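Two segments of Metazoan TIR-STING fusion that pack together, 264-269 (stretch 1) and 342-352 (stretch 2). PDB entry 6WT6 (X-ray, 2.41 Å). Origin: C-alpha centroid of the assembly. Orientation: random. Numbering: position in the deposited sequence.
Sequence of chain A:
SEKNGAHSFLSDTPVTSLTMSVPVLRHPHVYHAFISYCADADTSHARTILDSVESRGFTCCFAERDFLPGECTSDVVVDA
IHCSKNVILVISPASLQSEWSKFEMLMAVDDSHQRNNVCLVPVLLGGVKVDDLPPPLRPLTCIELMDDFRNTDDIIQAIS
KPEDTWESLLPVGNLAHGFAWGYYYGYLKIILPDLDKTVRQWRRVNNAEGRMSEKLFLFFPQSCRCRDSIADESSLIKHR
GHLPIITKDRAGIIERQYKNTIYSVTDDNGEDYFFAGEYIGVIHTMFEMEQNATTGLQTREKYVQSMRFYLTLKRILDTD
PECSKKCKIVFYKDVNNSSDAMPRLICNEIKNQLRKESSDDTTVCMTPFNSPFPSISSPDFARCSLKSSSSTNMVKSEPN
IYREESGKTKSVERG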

# COMPACT_ATOMS: atom_id res chain seq x y z
N SER A 264 -3.06 23.13 23.82
CA SER A 264 -2.56 24.49 23.94
C SER A 264 -1.04 24.47 23.99
O SER A 264 -0.42 23.50 24.43
CB SER A 264 -3.11 25.17 25.21
OG SER A 264 -2.90 26.57 25.16
N VAL A 265 -0.44 25.57 23.54
CA VAL A 265 1.01 25.70 23.50
C VAL A 265 1.35 27.17 23.67
O VAL A 265 0.67 28.05 23.14
CB VAL A 265 1.58 25.10 22.20
CG1 VAL A 265 0.96 25.75 20.98
CG2 VAL A 265 3.07 25.22 22.17
N THR A 266 2.41 27.45 24.44
CA THR A 266 2.79 28.80 24.82
C THR A 266 4.04 29.22 24.05
O THR A 266 5.03 28.49 24.02
CB THR A 266 3.05 28.89 26.33
OG1 THR A 266 1.89 28.44 27.05
CG2 THR A 266 3.35 30.32 26.73
N ASP A 267 3.99 30.41 23.44
CA ASP A 267 5.12 30.92 22.68
C ASP A 267 6.02 31.72 23.63
O ASP A 267 5.92 31.59 24.85
CB ASP A 267 4.62 31.73 21.48
CG ASP A 267 3.95 33.03 21.88
OD1 ASP A 267 3.48 33.14 23.03
OD2 ASP A 267 3.89 33.94 21.02
N ASP A 268 6.92 32.55 23.08
CA ASP A 268 7.87 33.25 23.93
C ASP A 268 7.22 34.36 24.75
O ASP A 268 7.70 34.69 25.84
CB ASP A 268 9.01 33.83 23.09
CG ASP A 268 9.76 32.76 22.32
OD1 ASP A 268 9.74 31.58 22.73
OD2 ASP A 268 10.37 33.11 21.29
N ASN A 269 6.14 34.95 24.25
CA ASN A 269 5.47 36.06 24.92
C ASN A 269 4.43 35.60 25.94
O ASN A 269 3.69 36.44 26.46
CB ASN A 269 4.79 36.97 23.89
CG ASN A 269 5.77 37.55 22.89
OD1 ASN A 269 6.14 36.89 21.91
ND2 ASN A 269 6.19 38.78 23.12
N MET A 342 9.40 21.01 21.14
CA MET A 342 8.16 20.70 20.45
C MET A 342 7.17 21.86 20.55
O MET A 342 6.53 22.20 19.55
CB MET A 342 7.53 19.41 20.99
CG MET A 342 6.27 18.98 20.26
SD MET A 342 6.61 18.43 18.58
CE MET A 342 7.79 17.13 18.91
N PRO A 343 7.00 22.50 21.72
CA PRO A 343 6.17 23.72 21.76
C PRO A 343 6.58 24.79 20.76
O PRO A 343 5.70 25.41 20.14
CB PRO A 343 6.33 24.19 23.21
CG PRO A 343 6.47 22.94 23.97
CD PRO A 343 7.32 22.04 23.09
N ARG A 344 7.88 25.04 20.59
CA ARG A 344 8.30 26.09 19.66
C ARG A 344 8.04 25.69 18.22
O ARG A 344 7.73 26.56 17.39
CB ARG A 344 9.78 26.41 19.86
CG ARG A 344 10.28 27.55 18.98
CD ARG A 344 11.66 28.03 19.40
NE ARG A 344 11.66 28.61 20.74
CZ ARG A 344 12.11 27.99 21.83
NH1 ARG A 344 12.62 26.76 21.73
NH2 ARG A 344 12.06 28.59 23.01
N LEU A 345 8.15 24.41 17.90
CA LEU A 345 7.85 23.95 16.55
C LEU A 345 6.37 24.15 16.22
O LEU A 345 6.03 24.64 15.14
CB LEU A 345 8.24 22.49 16.40
CG LEU A 345 7.70 21.81 15.13
CD1 LEU A 345 8.30 22.45 13.89
CD2 LEU A 345 7.98 20.32 15.17
N ILE A 346 5.48 23.79 17.15
CA ILE A 346 4.05 23.88 16.89
C ILE A 346 3.60 25.33 16.79
O ILE A 346 2.81 25.69 15.91
CB ILE A 346 3.26 23.11 17.97
CG1 ILE A 346 3.65 21.64 17.98
CG2 ILE A 346 1.76 23.26 17.73
CD1 ILE A 346 2.97 20.83 19.08
N CYS A 347 4.09 26.19 17.70
CA CYS A 347 3.77 27.62 17.62
C CYS A 347 4.20 28.21 16.29
O CYS A 347 3.50 29.06 15.73
CB CYS A 347 4.45 28.38 18.77
SG CYS A 347 3.66 28.20 20.37
N ASN A 348 5.35 27.77 15.77
CA ASN A 348 5.77 28.23 14.46
C ASN A 348 4.78 27.80 13.38
O ASN A 348 4.45 28.58 12.48
CB ASN A 348 7.17 27.72 14.14
CG ASN A 348 8.25 28.71 14.51
OD1 ASN A 348 8.47 29.69 13.80
ND2 ASN A 348 8.94 28.45 15.62
N GLU A 349 4.30 26.55 13.44
CA GLU A 349 3.37 26.08 12.42
C GLU A 349 2.01 26.75 12.55
O GLU A 349 1.39 27.08 11.54
CB GLU A 349 3.23 24.56 12.50
CG GLU A 349 4.30 23.80 11.73
CD GLU A 349 4.25 24.06 10.23
OE1 GLU A 349 3.22 24.56 9.73
OE2 GLU A 349 5.26 23.77 9.55
N ILE A 350 1.53 26.95 13.78
CA ILE A 350 0.24 27.59 13.98
C ILE A 350 0.25 29.01 13.43
O ILE A 350 -0.69 29.44 12.75
CB ILE A 350 -0.15 27.57 15.47
CG1 ILE A 350 -0.39 26.13 15.95
CG2 ILE A 350 -1.37 28.43 15.72
CD1 ILE A 350 -0.72 26.04 17.42
N LYS A 351 1.32 29.76 13.71
CA LYS A 351 1.41 31.13 13.23
C LYS A 351 1.54 31.18 11.71
O LYS A 351 0.98 32.07 11.06
CB LYS A 351 2.59 31.84 13.89
CG LYS A 351 2.43 32.04 15.39
CD LYS A 351 3.67 32.63 16.03
CE LYS A 351 3.47 32.86 17.52
NZ LYS A 351 4.66 33.48 18.17
N ASN A 352 2.26 30.22 11.13
CA ASN A 352 2.37 30.16 9.67
C ASN A 352 1.01 29.93 9.02
O ASN A 352 0.70 30.54 7.99
CB ASN A 352 3.36 29.06 9.28
CG ASN A 352 3.61 29.01 7.78
OD1 ASN A 352 4.05 29.99 7.18
ND2 ASN A 352 3.35 27.85 7.18
O HOH W 1 9.92 30.28 24.80

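The contact sets the end of a strand across a helix at 102°, so the strand offers the helix very few side chains, and the layout follows from that. Strand alternation sorts them: Val265 points its CA-to-CB bond toward the helix, while Ser264 and Thr266 point theirs away, and Thr266 OG1 finds its hydrogen bond elsewhere in the structure. One valine therefore carries the apolar part of the contact.

Its rotamer explains how. With chi1 at 57° (p), Val265 sets both methyls against Cys347 SG, CG2 at 3.5 Å and CG1 at 3.7 Å. CG2 leans to Pro343, 3.6 Å from Pro343 CB and 3.3 Å from the carbonyl Pro343 O; CG1 leans to the isoleucines, 3.9 Å from Ile350 CD1 and 4.2 Å from Ile346 CG2. Pro343, Ile346, Cys347 and Ile350 follow the three- and four-residue spacing that gathers side chains on one helical face, and the beta-branched valine is wide enough to touch all four. Both isoleucines adopt the same m,t conformation, common in helices because it keeps the branched side chain clear of the preceding turn's backbone.

Cys347, on the helix, with chi1 at -77° (m), faces the point where the strand gives way to loop. Its CA is 6.2 Å from the CA of Asp267, a close approach at which SG packs against backbone as well as side chain: it lies 3.8 Å from Thr266 C, Asp267 N and Asp267 CB alike.

Beyond the strand the chemistry turns to charge. Lys351 is almost fully extended, chi1 at -66° (m) and the next three angles all t, which carries its ammonium from the helix to the loop. There NZ donates a hydrogen bond to Asp267 OD2 at 3.0 Å, forming a salt bridge. Asp267 uses the p rotamer, chi1 69°, and its other oxygen, OD1, is hydrogen-bonded to a residue just outside the stretch, so the two carboxylate oxygens serve separate partners.

The second ion pair is looser. The CA-to-CB bond of Arg344 points sideways to the loop stretch; the chain then runs through two t angles and turns at chi3 (-64°, m), bringing its guanidinium closer to the loop. Asp268 OD1 lies near the guanidinium plane, at its edge, but 3.8 Å from Arg344 NH2, a long salt bridge. A water helps fill the gap, donating to Asp268 OD1 at 2.5 Å and accepting a weak hydrogen bond from Arg344 NH2 at 3.3 Å. The rule to read here is a compact apolar contact around one valine, with long charged side chains reaching across at its margin.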